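Xylooligosaccharide oxidase (Myceliophthora thermophila, PDB 5L6G) oxidises the C1 hydroxyl of xylooligosaccharides and related sugars to lactones, using a bicovalently bound FAD and reducing molecular oxygen to hydrogen peroxide. Local coordinates at residues A[27-31]-A[61-65]; A[182-188]-A[220-226]; A[235-241]-A[280-286]; A[473-478]-A[492-497]. All blocks are in the same frame, centred on the assembly; numbering follows the deposited sequence.

Contact 1 of 4, residues A[27-31]-A[61-65]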
# COMPACT_ATOMS: atom_id res chain seq x y z
N ILE A 27 -31.51 -2.70 2.74
CA ILE A 27 -30.33 -3.12 1.96
C ILE A 27 -30.32 -4.65 1.82
O ILE A 27 -29.96 -5.18 0.78
CB ILE A 27 -29.00 -2.62 2.56
CG1 ILE A 27 -27.83 -2.88 1.62
CG2 ILE A 27 -28.72 -3.30 3.90
CD1 ILE A 27 -27.96 -2.25 0.25
N ASP A 28 -30.78 -5.34 2.86
CA ASP A 28 -30.77 -6.81 2.86
C ASP A 28 -31.79 -7.35 1.88
O ASP A 28 -31.51 -8.25 1.10
CB ASP A 28 -31.03 -7.33 4.26
CG ASP A 28 -30.08 -6.76 5.25
OD1 ASP A 28 -28.89 -7.12 5.19
OD2 ASP A 28 -30.51 -5.92 6.08
N GLU A 29 -32.97 -6.76 1.93
CA GLU A 29 -34.04 -7.12 1.02
C GLU A 29 -33.66 -6.80 -0.42
O GLU A 29 -33.99 -7.57 -1.31
CB GLU A 29 -35.31 -6.39 1.40
CG GLU A 29 -35.87 -6.78 2.76
CD GLU A 29 -35.94 -8.29 2.97
OE1 GLU A 29 -36.47 -9.01 2.08
OE2 GLU A 29 -35.44 -8.76 4.03
N CYS A 30 -33.00 -5.67 -0.65
CA CYS A 30 -32.59 -5.31 -2.01
C CYS A 30 -31.63 -6.38 -2.57
O CYS A 30 -31.79 -6.86 -3.69
CB CYS A 30 -31.89 -3.96 -2.04
SG CYS A 30 -31.63 -3.38 -3.73
N LEU A 31 -30.65 -6.73 -1.77
CA LEU A 31 -29.64 -7.71 -2.21
C LEU A 31 -30.27 -9.08 -2.47
O LEU A 31 -29.90 -9.76 -3.43
CB LEU A 31 -28.54 -7.80 -1.15
CG LEU A 31 -27.68 -6.54 -0.99
CD1 LEU A 31 -26.81 -6.64 0.26
CD2 LEU A 31 -26.80 -6.28 -2.21
N PRO A 61 -20.69 -3.35 9.44
CA PRO A 61 -21.33 -3.03 8.18
C PRO A 61 -22.84 -3.09 8.27
O PRO A 61 -23.40 -3.83 9.09
CB PRO A 61 -20.84 -4.15 7.25
CG PRO A 61 -19.52 -4.53 7.82
CD PRO A 61 -19.77 -4.49 9.29
N ALA A 62 -23.49 -2.33 7.41
CA ALA A 62 -24.93 -2.50 7.19
C ALA A 62 -25.22 -3.92 6.70
O ALA A 62 -26.21 -4.55 7.10
CB ALA A 62 -25.41 -1.48 6.18
N ALA A 63 -24.36 -4.41 5.82
CA ALA A 63 -24.52 -5.72 5.22
C ALA A 63 -23.24 -6.04 4.48
O ALA A 63 -22.42 -5.16 4.21
CB ALA A 63 -25.70 -5.74 4.27
N ILE A 64 -23.06 -7.31 4.16
CA ILE A 64 -21.86 -7.75 3.45
C ILE A 64 -22.28 -8.56 2.24
O ILE A 64 -22.82 -9.66 2.38
CB ILE A 64 -20.95 -8.60 4.37
CG1 ILE A 64 -20.52 -7.78 5.58
CG2 ILE A 64 -19.75 -9.11 3.57
CD1 ILE A 64 -19.70 -8.56 6.60
N ALA A 65 -22.07 -7.98 1.07
CA ALA A 65 -22.31 -8.68 -0.18
C ALA A 65 -21.08 -9.54 -0.44
O ALA A 65 -19.96 -9.14 -0.15
CB ALA A 65 -22.53 -7.70 -1.32
O HOH W 1 -28.78 -4.22 7.52
O HOH W 2 -27.09 -7.63 7.05
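A63 has more surface covered here than any other residue, and the contact is best read from its methyl group. A63 CB points at the helix and meets three side chains: I27 CG2 at 3.9 Å, L31 CD1 at 4.3 Å and D28 OD1 at 3.6 Å. I27 and L31 are one helical turn apart, joined by the backbone hydrogen bond from L31 N to I27 O (3.1 Å), so both branched side chains leave the same face of the helix and lie on the strand. Such small residues as A62 and A63 leave room for them; I27 CG2 also reaches A62 CB at 4.4 Å. No direct hydrogen bond crosses the interface. Two waters bridge its wetter edge instead: water 1 donates to D28 OD2 (2.8 Å) and A62 O (2.6 Å), while water 2 donates to D28 OD1 (2.6 Å) and, at 3.2 Å, to the same A62 O. D28 OD2 also accepts a hydrogen bond from A25 N. The axes of helix 27-31 and strand 63-65 come within 9.4 Å and run nearly parallel, their N-to-C directions 20° apart. This is plain helix-on-sheet packing at the N-terminal end of the flavin-binding part: strand 63-65 lies between strands 38-39 and 108-111, L31 also touches L108, and the C30–C79 disulfide ties helix 26-33 to helix 70-83.

Contact 2 of 4, residues A[182-188]-A[220-226]. With FAD (flavin-adenine dinucleotide), chain D.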
# COMPACT_ATOMS: atom_id res chain seq x y z
N TRP A 182 1.94 -1.68 -12.90
CA TRP A 182 1.81 -2.89 -13.70
C TRP A 182 0.37 -3.10 -14.17
O TRP A 182 0.10 -4.01 -14.95
CB TRP A 182 2.39 -4.07 -12.92
CG TRP A 182 3.80 -3.85 -12.83
CD1 TRP A 182 4.45 -3.12 -11.90
CD2 TRP A 182 4.77 -4.24 -13.80
NE1 TRP A 182 5.78 -3.04 -12.20
CE2 TRP A 182 6.01 -3.73 -13.36
CE3 TRP A 182 4.72 -4.97 -14.99
CZ2 TRP A 182 7.18 -3.95 -14.06
CZ3 TRP A 182 5.89 -5.19 -15.68
CH2 TRP A 182 7.11 -4.68 -15.21
N ILE A 183 -0.53 -2.23 -13.73
CA ILE A 183 -1.90 -2.30 -14.22
C ILE A 183 -1.91 -1.84 -15.67
O ILE A 183 -1.44 -0.74 -16.00
CB ILE A 183 -2.86 -1.43 -13.39
CG1 ILE A 183 -2.89 -1.90 -11.94
CG2 ILE A 183 -4.25 -1.49 -14.03
CD1 ILE A 183 -3.67 -0.98 -11.01
N THR A 184 -2.44 -2.68 -16.56
CA THR A 184 -2.62 -2.28 -17.95
C THR A 184 -4.08 -1.96 -18.28
O THR A 184 -4.35 -1.17 -19.18
CB THR A 184 -2.05 -3.33 -18.94
OG1 THR A 184 -2.09 -2.81 -20.27
CG2 THR A 184 -2.84 -4.60 -18.90
N SER A 185 -5.01 -2.57 -17.56
CA SER A 185 -6.42 -2.21 -17.69
C SER A 185 -7.21 -2.70 -16.48
O SER A 185 -6.75 -3.56 -15.73
CB SER A 185 -7.03 -2.75 -19.00
OG SER A 185 -7.18 -4.16 -18.95
N ALA A 186 -8.40 -2.16 -16.32
CA ALA A 186 -9.28 -2.55 -15.23
C ALA A 186 -10.72 -2.44 -15.70
O ALA A 186 -11.06 -1.49 -16.40
CB ALA A 186 -9.08 -1.64 -14.03
N ASP A 187 -11.54 -3.40 -15.30
CA ASP A 187 -12.98 -3.29 -15.48
C ASP A 187 -13.55 -2.74 -14.19
O ASP A 187 -13.20 -3.21 -13.10
CB ASP A 187 -13.60 -4.64 -15.79
CG ASP A 187 -13.07 -5.25 -17.08
OD1 ASP A 187 -12.62 -4.51 -17.98
OD2 ASP A 187 -13.08 -6.48 -17.16
N VAL A 188 -14.41 -1.74 -14.30
CA VAL A 188 -14.88 -1.01 -13.15
C VAL A 188 -16.39 -0.92 -13.13
O VAL A 188 -17.00 -0.66 -14.17
CB VAL A 188 -14.30 0.43 -13.14
CG1 VAL A 188 -14.56 1.11 -11.80
CG2 VAL A 188 -12.81 0.40 -13.48
N VAL A 220 -13.34 -1.82 -8.80
CA VAL A 220 -12.63 -2.56 -9.85
C VAL A 220 -13.03 -4.03 -9.71
O VAL A 220 -12.87 -4.63 -8.65
CB VAL A 220 -11.12 -2.39 -9.71
CG1 VAL A 220 -10.40 -3.28 -10.71
CG2 VAL A 220 -10.74 -0.95 -9.94
N ALA A 221 -13.59 -4.57 -10.78
CA ALA A 221 -14.09 -5.94 -10.80
C ALA A 221 -13.13 -6.91 -11.46
O ALA A 221 -13.27 -8.11 -11.29
CB ALA A 221 -15.44 -6.00 -11.51
N SER A 222 -12.16 -6.39 -12.21
CA SER A 222 -11.13 -7.22 -12.79
C SER A 222 -9.97 -6.31 -13.10
O SER A 222 -10.18 -5.17 -13.54
CB SER A 222 -11.61 -7.92 -14.05
OG SER A 222 -10.61 -8.81 -14.53
N PHE A 223 -8.76 -6.81 -12.83
CA PHE A 223 -7.51 -6.16 -13.22
C PHE A 223 -6.84 -6.97 -14.32
O PHE A 223 -6.91 -8.19 -14.31
CB PHE A 223 -6.49 -6.15 -12.06
CG PHE A 223 -6.86 -5.27 -10.92
CD1 PHE A 223 -7.68 -5.74 -9.90
CD2 PHE A 223 -6.40 -3.96 -10.84
CE1 PHE A 223 -8.01 -4.92 -8.84
CE2 PHE A 223 -6.73 -3.14 -9.78
CZ PHE A 223 -7.54 -3.61 -8.77
N ARG A 224 -6.16 -6.29 -15.23
CA ARG A 224 -5.13 -6.94 -16.05
C ARG A 224 -3.81 -6.33 -15.70
O ARG A 224 -3.68 -5.09 -15.66
CB ARG A 224 -5.33 -6.77 -17.56
CG ARG A 224 -6.02 -7.92 -18.23
CD ARG A 224 -7.47 -7.93 -17.87
NE ARG A 224 -8.03 -6.59 -17.96
CZ ARG A 224 -9.24 -6.26 -17.52
NH1 ARG A 224 -10.06 -7.19 -17.02
NH2 ARG A 224 -9.65 -4.99 -17.65
N PHE A 225 -2.84 -7.18 -15.44
CA PHE A 225 -1.52 -6.75 -15.09
C PHE A 225 -0.55 -7.24 -16.14
O PHE A 225 -0.57 -8.42 -16.51
CB PHE A 225 -1.11 -7.35 -13.74
CG PHE A 225 -1.69 -6.63 -12.55
CD1 PHE A 225 -1.03 -5.56 -11.97
CD2 PHE A 225 -2.87 -7.05 -11.99
CE1 PHE A 225 -1.55 -4.89 -10.87
CE2 PHE A 225 -3.41 -6.39 -10.90
CZ PHE A 225 -2.75 -5.31 -10.33
N LYS A 226 0.30 -6.35 -16.61
CA LYS A 226 1.53 -6.76 -17.27
C LYS A 226 2.45 -7.43 -16.24
O LYS A 226 2.29 -7.27 -15.02
CB LYS A 226 2.24 -5.55 -17.88
CG LYS A 226 1.66 -5.12 -19.21
CD LYS A 226 2.19 -3.76 -19.67
CE LYS A 226 1.72 -3.46 -21.10
NZ LYS A 226 1.92 -2.03 -21.49
PA FAD D . -8.83 -3.16 1.82
O1A FAD D . -9.70 -4.30 1.34
O2A FAD D . -8.98 -2.77 3.26
O5B FAD D . -8.94 -1.94 0.84
C5B FAD D . -8.20 -0.72 1.01
C4B FAD D . -8.89 0.40 0.26
O4B FAD D . -8.96 0.06 -1.13
C3B FAD D . -10.33 0.61 0.71
O3B FAD D . -10.67 1.98 0.55
C2B FAD D . -11.13 -0.21 -0.26
O2B FAD D . -12.49 0.18 -0.37
C1B FAD D . -10.33 -0.02 -1.53
N9A FAD D . -10.52 -1.16 -2.44
C8A FAD D . -10.32 -2.45 -2.20
N7A FAD D . -10.64 -3.19 -3.29
C5A FAD D . -11.03 -2.32 -4.22
C6A FAD D . -11.53 -2.44 -5.59
N6A FAD D . -11.60 -3.67 -6.11
N1A FAD D . -11.89 -1.30 -6.22
C2A FAD D . -11.79 -0.09 -5.67
N3A FAD D . -11.33 0.09 -4.40
C4A FAD D . -10.95 -0.99 -3.66
N1 FAD D . 1.75 -1.55 1.42
C2 FAD D . 2.84 -1.34 0.62
O2 FAD D . 2.83 -0.38 -0.19
N3 FAD D . 3.91 -2.17 0.68
C4 FAD D . 3.96 -3.25 1.50
O4 FAD D . 4.95 -4.03 1.56
C4X FAD D . 2.82 -3.54 2.39
N5 FAD D . 2.78 -4.59 3.26
C5X FAD D . 1.69 -4.87 4.07
C6 FAD D . 1.65 -5.97 4.93
C7 FAD D . 0.53 -6.19 5.74
C7M FAD D . 0.54 -7.38 6.67
C8 FAD D . -0.67 -5.28 5.67
C8M FAD D . -1.93 -5.54 6.48
C9 FAD D . -0.61 -4.20 4.79
C9A FAD D . 0.53 -3.95 4.00
N10 FAD D . 0.60 -2.83 3.12
C10 FAD D . 1.70 -2.59 2.30
C1' FAD D . -0.49 -1.87 3.00
C2' FAD D . -1.44 -2.23 1.90
O2' FAD D . -0.83 -1.85 0.67
C3' FAD D . -2.67 -1.37 2.12
O3' FAD D . -3.24 -1.60 3.42
C4' FAD D . -3.70 -1.71 1.04
O4' FAD D . -4.48 -0.55 0.76
C5' FAD D . -4.55 -2.87 1.49
O5' FAD D . -5.24 -3.43 0.37
P FAD D . -6.43 -4.42 0.68
O1P FAD D . -7.17 -4.76 -0.57
O2P FAD D . -5.93 -5.57 1.51
O3P FAD D . -7.28 -3.57 1.73
O HOH W 3 0.14 -0.56 -20.15
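Apolar side chains line one face of this antiparallel strand pair, part of the FAD-binding domain of the PCMH type. I183 touches two neighbouring rings: its CG1 is 3.4 Å from F225 CE1, and its CD1 approaches the edge of F223, 3.9 Å from CE2. Further along the same face, A186 CB meets V220 CG1 at 3.9 Å and V188 CG2 meets V220 CG2 at 4.3 Å. Helices 160-165 and 204-213 cover this face, with L210 touching A186, V188 and V220. Between the strands, two classic beta bulges interrupt the regular pairing. T184 and S185 both face R224: T184 N donates to R224 O at 2.9 Å, and S185 N donates weakly to R224 O at 3.4 Å. A221 and S222 both face D187, whose O accepts A221 N at 2.7 Å and, weakly, S222 N at 3.5 Å. The opposite face is polar. R224 NE and NH2 both donate to S185 OG, at 2.8 and 2.9 Å, and the guanidinium forms a salt bridge with D187 (R224 NH2 to D187 OD1, 3.0 Å); D187 OD1 is also hydrogen-bonded to T197 OG1. At the adenine end, V220 reads the base with its backbone: V220 N donates to FAD N1A at 3.0 Å, and FAD N6A donates to V220 O at 3.0 Å.

Contact 3 of 4, residues A[235-241]-A[280-286]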
# COMPACT_ATOMS: atom_id res chain seq x y z
N THR A 235 18.86 -11.96 -3.86
CA THR A 235 19.72 -12.11 -2.71
C THR A 235 19.27 -11.13 -1.64
O THR A 235 19.31 -9.93 -1.83
CB THR A 235 21.17 -11.85 -3.11
OG1 THR A 235 21.52 -12.76 -4.17
CG2 THR A 235 22.10 -12.04 -1.91
N SER A 236 18.79 -11.66 -0.52
CA SER A 236 18.43 -10.80 0.60
C SER A 236 19.68 -10.54 1.42
O SER A 236 20.62 -11.33 1.39
CB SER A 236 17.32 -11.41 1.45
OG SER A 236 17.72 -12.64 2.03
N TYR A 237 19.69 -9.43 2.12
CA TYR A 237 20.85 -9.07 2.95
C TYR A 237 20.45 -8.02 3.95
O TYR A 237 19.42 -7.37 3.81
CB TYR A 237 21.99 -8.54 2.07
CG TYR A 237 21.62 -7.29 1.28
CD1 TYR A 237 20.94 -7.39 0.07
CD2 TYR A 237 21.96 -6.02 1.75
CE1 TYR A 237 20.59 -6.25 -0.64
CE2 TYR A 237 21.61 -4.87 1.05
CZ TYR A 237 20.94 -4.99 -0.15
OH TYR A 237 20.57 -3.88 -0.87
N GLU A 238 21.32 -7.84 4.94
CA GLU A 238 21.11 -6.85 5.97
C GLU A 238 22.40 -6.10 6.24
O GLU A 238 23.50 -6.63 6.03
CB GLU A 238 20.62 -7.55 7.23
CG GLU A 238 19.18 -7.99 7.12
CD GLU A 238 18.77 -9.08 8.08
OE1 GLU A 238 19.42 -9.28 9.13
OE2 GLU A 238 17.73 -9.72 7.77
N ILE A 239 22.25 -4.86 6.69
CA ILE A 239 23.39 -4.07 7.15
C ILE A 239 22.94 -3.42 8.43
O ILE A 239 22.11 -2.52 8.41
CB ILE A 239 23.83 -2.98 6.16
CG1 ILE A 239 24.15 -3.58 4.79
CG2 ILE A 239 25.02 -2.21 6.73
CD1 ILE A 239 24.18 -2.57 3.66
N ASN A 240 23.50 -3.90 9.55
CA ASN A 240 23.16 -3.33 10.84
C ASN A 240 23.79 -1.95 10.98
O ASN A 240 24.93 -1.74 10.58
CB ASN A 240 23.61 -4.25 11.98
CG ASN A 240 22.73 -5.47 12.09
OD1 ASN A 240 21.51 -5.38 11.95
ND2 ASN A 240 23.34 -6.61 12.35
N LEU A 241 23.01 -1.02 11.52
CA LEU A 241 23.43 0.37 11.63
C LEU A 241 23.55 0.74 13.09
O LEU A 241 22.65 0.43 13.87
CB LEU A 241 22.41 1.28 10.96
CG LEU A 241 22.17 1.06 9.47
CD1 LEU A 241 20.93 1.83 9.02
CD2 LEU A 241 23.41 1.47 8.70
N THR A 280 18.52 -1.36 14.42
CA THR A 280 18.30 -0.63 13.18
C THR A 280 19.17 -1.27 12.11
O THR A 280 20.34 -1.57 12.35
CB THR A 280 18.65 0.85 13.31
OG1 THR A 280 17.83 1.45 14.34
CG2 THR A 280 18.39 1.57 11.98
N GLN A 281 18.60 -1.51 10.94
CA GLN A 281 19.41 -2.11 9.88
C GLN A 281 18.82 -1.78 8.54
O GLN A 281 17.62 -1.50 8.44
CB GLN A 281 19.47 -3.63 10.06
CG GLN A 281 18.11 -4.31 10.02
CD GLN A 281 18.17 -5.82 10.06
OE1 GLN A 281 17.24 -6.48 9.61
NE2 GLN A 281 19.25 -6.37 10.57
N LEU A 282 19.68 -1.78 7.53
CA LEU A 282 19.21 -1.81 6.17
C LEU A 282 18.84 -3.25 5.89
O LEU A 282 19.53 -4.15 6.36
CB LEU A 282 20.26 -1.32 5.20
CG LEU A 282 20.58 0.17 5.33
CD1 LEU A 282 22.03 0.41 4.98
CD2 LEU A 282 19.66 0.97 4.44
N GLN A 283 17.77 -3.42 5.12
CA GLN A 283 17.32 -4.71 4.63
C GLN A 283 17.14 -4.52 3.14
O GLN A 283 16.46 -3.58 2.72
CB GLN A 283 15.96 -5.09 5.22
CG GLN A 283 15.95 -5.10 6.73
CD GLN A 283 14.60 -5.46 7.28
OE1 GLN A 283 13.56 -5.04 6.76
NE2 GLN A 283 14.59 -6.21 8.37
N GLY A 284 17.72 -5.43 2.37
CA GLY A 284 17.66 -5.35 0.92
C GLY A 284 17.27 -6.65 0.26
O GLY A 284 17.29 -7.72 0.88
N LEU A 285 16.85 -6.52 -0.99
CA LEU A 285 16.72 -7.64 -1.90
C LEU A 285 17.38 -7.20 -3.20
O LEU A 285 16.95 -6.24 -3.85
CB LEU A 285 15.26 -8.02 -2.13
CG LEU A 285 15.05 -9.35 -2.86
CD1 LEU A 285 15.47 -10.50 -1.95
CD2 LEU A 285 13.64 -9.54 -3.36
N TYR A 286 18.46 -7.89 -3.56
CA TYR A 286 19.19 -7.57 -4.75
C TYR A 286 18.78 -8.55 -5.83
O TYR A 286 18.82 -9.76 -5.62
CB TYR A 286 20.68 -7.68 -4.46
CG TYR A 286 21.55 -7.28 -5.61
CD1 TYR A 286 21.77 -5.94 -5.90
CD2 TYR A 286 22.13 -8.24 -6.42
CE1 TYR A 286 22.55 -5.56 -6.97
CE2 TYR A 286 22.93 -7.88 -7.50
CZ TYR A 286 23.13 -6.54 -7.76
OH TYR A 286 23.91 -6.18 -8.81
O HOH W 4 21.31 -1.62 15.25
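Backbone pairing between 235-241 and 280-286 is regular and antiparallel: alternate residues are hydrogen-bonded across the gap, and the groups between them turn outward, S236 and E238 to strand 308-314, Q281, Q283 and L285 to strand 269-275. Across the gap, T235 N donates to Y286 O and Y286 N to T235 O, both at 2.8 Å. Next come Y237 N to G284 O (3.2 Å) with G284 N to Y237 O (3.0 Å), then I239 N to L282 O (2.8 Å) with L282 N to I239 O (2.7 Å). L241 N adds a last hydrogen bond to T280 O at 2.8 Å, beyond which water 4 links the two strands, donating to L241 O (2.8 Å) and accepting from T280 N (2.9 Å). On the face of E238, Q281 NE2 donates to N240 OD1 at 2.8 Å and to E238 OE1 at 3.3 Å, while Q281 OE1 accepts Q283 NE2 at 2.9 Å; Q283 OE1 in turn is hydrogen-bonded to NE of R272, a substrate-binding residue. On the other face, the Y237 ring lies over G284, in a CH-pi contact with G284 CA 3.7 Å from the ring centroid; a CB there would collide with Y237 CZ. G284 O is also hydrogen-bonded to Y323 OH. Strands 234-240 and 280-286 are neighbours in the large antiparallel sheet, backed by helix 290-304, that forms the substrate-binding domain of these flavin oxidases.

Contact 4 of 4, residues A[473-478]-A[492-497]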
# COMPACT_ATOMS: atom_id res chain seq x y z
N LEU A 473 -8.34 14.99 -9.43
CA LEU A 473 -9.07 13.91 -8.77
C LEU A 473 -10.47 14.35 -8.33
O LEU A 473 -11.41 13.58 -8.47
CB LEU A 473 -8.33 13.37 -7.55
CG LEU A 473 -7.14 12.43 -7.85
CD1 LEU A 473 -6.38 12.16 -6.58
CD2 LEU A 473 -7.62 11.14 -8.47
N ARG A 474 -10.58 15.55 -7.77
CA ARG A 474 -11.89 16.06 -7.33
C ARG A 474 -12.83 16.28 -8.52
O ARG A 474 -14.04 16.04 -8.43
CB ARG A 474 -11.74 17.35 -6.53
CG ARG A 474 -11.07 17.14 -5.19
CD ARG A 474 -11.18 18.35 -4.29
NE ARG A 474 -12.57 18.61 -3.93
CZ ARG A 474 -13.01 19.71 -3.33
NH1 ARG A 474 -12.15 20.68 -3.01
NH2 ARG A 474 -14.30 19.86 -3.05
N ARG A 475 -12.27 16.71 -9.64
CA ARG A 475 -13.07 16.92 -10.84
C ARG A 475 -13.61 15.60 -11.37
O ARG A 475 -14.78 15.50 -11.70
CB ARG A 475 -12.30 17.68 -11.91
CG ARG A 475 -12.05 19.13 -11.52
CD ARG A 475 -11.60 19.98 -12.69
NE ARG A 475 -10.31 19.53 -13.23
CZ ARG A 475 -9.12 19.89 -12.77
NH1 ARG A 475 -8.99 20.70 -11.73
NH2 ARG A 475 -8.02 19.42 -13.37
N ILE A 476 -12.75 14.58 -11.43
CA ILE A 476 -13.16 13.26 -11.91
C ILE A 476 -14.16 12.65 -10.92
O ILE A 476 -15.10 11.97 -11.31
CB ILE A 476 -11.94 12.33 -12.14
CG1 ILE A 476 -11.09 12.89 -13.27
CG2 ILE A 476 -12.37 10.94 -12.55
CD1 ILE A 476 -9.74 12.24 -13.38
N LYS A 477 -13.97 12.92 -9.64
CA LYS A 477 -14.90 12.41 -8.64
C LYS A 477 -16.33 12.93 -8.84
O LYS A 477 -17.29 12.17 -8.75
CB LYS A 477 -14.39 12.75 -7.24
CG LYS A 477 -15.29 12.32 -6.09
CD LYS A 477 -15.38 10.81 -5.94
CE LYS A 477 -16.30 10.48 -4.76
NZ LYS A 477 -16.27 9.04 -4.41
N GLN A 478 -16.46 14.21 -9.10
CA GLN A 478 -17.78 14.79 -9.38
C GLN A 478 -18.38 14.14 -10.62
O GLN A 478 -19.59 13.90 -10.69
CB GLN A 478 -17.65 16.31 -9.52
CG GLN A 478 -18.95 17.06 -9.69
CD GLN A 478 -19.48 17.00 -11.11
OE1 GLN A 478 -18.73 16.79 -12.07
NE2 GLN A 478 -20.79 17.16 -11.25
N VAL A 492 -11.83 11.31 -1.47
CA VAL A 492 -11.79 12.52 -2.27
C VAL A 492 -13.18 13.14 -2.34
O VAL A 492 -14.15 12.44 -2.60
CB VAL A 492 -11.31 12.20 -3.69
CG1 VAL A 492 -11.46 13.41 -4.59
CG2 VAL A 492 -9.84 11.75 -3.64
N GLU A 493 -13.26 14.44 -2.12
CA GLU A 493 -14.51 15.18 -2.25
C GLU A 493 -14.79 15.57 -3.69
O GLU A 493 -13.91 16.11 -4.37
CB GLU A 493 -14.43 16.48 -1.47
CG GLU A 493 -14.40 16.33 0.03
CD GLU A 493 -14.27 17.67 0.71
OE1 GLU A 493 -15.26 18.45 0.67
OE2 GLU A 493 -13.19 17.95 1.26
N PRO A 494 -16.04 15.40 -4.15
CA PRO A 494 -16.31 15.90 -5.50
C PRO A 494 -16.00 17.39 -5.59
O PRO A 494 -16.18 18.12 -4.62
CB PRO A 494 -17.82 15.66 -5.68
CG PRO A 494 -18.22 14.68 -4.63
CD PRO A 494 -17.22 14.79 -3.52
N ALA A 495 -15.50 17.81 -6.74
CA ALA A 495 -15.33 19.23 -7.01
C ALA A 495 -16.73 19.84 -7.00
O ALA A 495 -17.71 19.19 -7.38
CB ALA A 495 -14.65 19.46 -8.35
N GLU A 496 -16.82 21.08 -6.53
CA GLU A 496 -18.07 21.83 -6.58
C GLU A 496 -18.25 22.33 -8.00
O GLU A 496 -17.29 22.76 -8.64
CB GLU A 496 -18.04 23.01 -5.63
CG GLU A 496 -17.87 22.65 -4.16
CD GLU A 496 -18.00 23.86 -3.25
OE1 GLU A 496 -18.30 24.97 -3.76
OE2 GLU A 496 -17.81 23.72 -2.02
N VAL A 497 -19.48 22.27 -8.50
CA VAL A 497 -19.82 22.87 -9.79
C VAL A 497 -21.08 23.71 -9.65
O VAL A 497 -21.35 24.27 -8.58
CB VAL A 497 -19.98 21.80 -10.90
CG1 VAL A 497 -18.62 21.23 -11.28
CG2 VAL A 497 -20.94 20.70 -10.47
OXT VAL A 497 -21.86 23.86 -10.59
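R474 gives this contact its shape. Its chi1 of m and chi2 of t carry the side chain out from the helix, and the p turn at chi3 lays the guanidinium against the backbone of the C-terminal tail. There its edge meets two carbonyls: R474 NE donates to E493 O at 2.9 Å and R474 NH2 to P494 O at 3.0 Å. The backbone of R474 takes part as well, since A495 N donates to R474 O at 2.8 Å, while the same carbonyl keeps its helical hydrogen bond from Q478 N (3.1 Å). K477 and Q478, both t at chi1, start toward the tail. For K477 this lays CG 3.7 Å from P494 N; the p turn at chi2 then redirects CD, and the all-t remainder carries NZ to a salt bridge with D481 and a hydrogen bond to N216 O. Q478 bends the other way, with chi2 near m; its CB lies 3.9 Å from P494 CB, and its NE2 reaches V497 CG2 at 3.6 Å. V492, with chi1 t, sets CG1 3.8 Å from R474 CG and 4.0 Å from K477 CB. This is structural packing of the chain's last residues on a helix of the family's berberine-like C-terminal region. The irregular tail runs along helix 470-480, with V492 and E493 also touching helix 458-466, while L473 and I476 pack the helix onto helix 204-213.

Overall arrangement
Contacts 1 and 3 are largely buried, whereas contacts 2 and 4 are only partly so. Contacts 2 and 3 are both antiparallel strand pairs burying similar areas, but in different sheets: contact 2 has bulges and touches the adenine of FAD, while contact 3 is regular and leads through Q283 to the substrate-binding R272. Strands 219-229 and 234-240 follow each other in sequence, linking the two sheets. Contact 1 relies on methyl packing and waters, contact 4 on an arginine and backbone carbonyls. Contacts 1 and 3 lie on opposite sides of the chain's centre, about 47 Å apart between centres. Helix 204-213 packs against both contact 2 and contact 4.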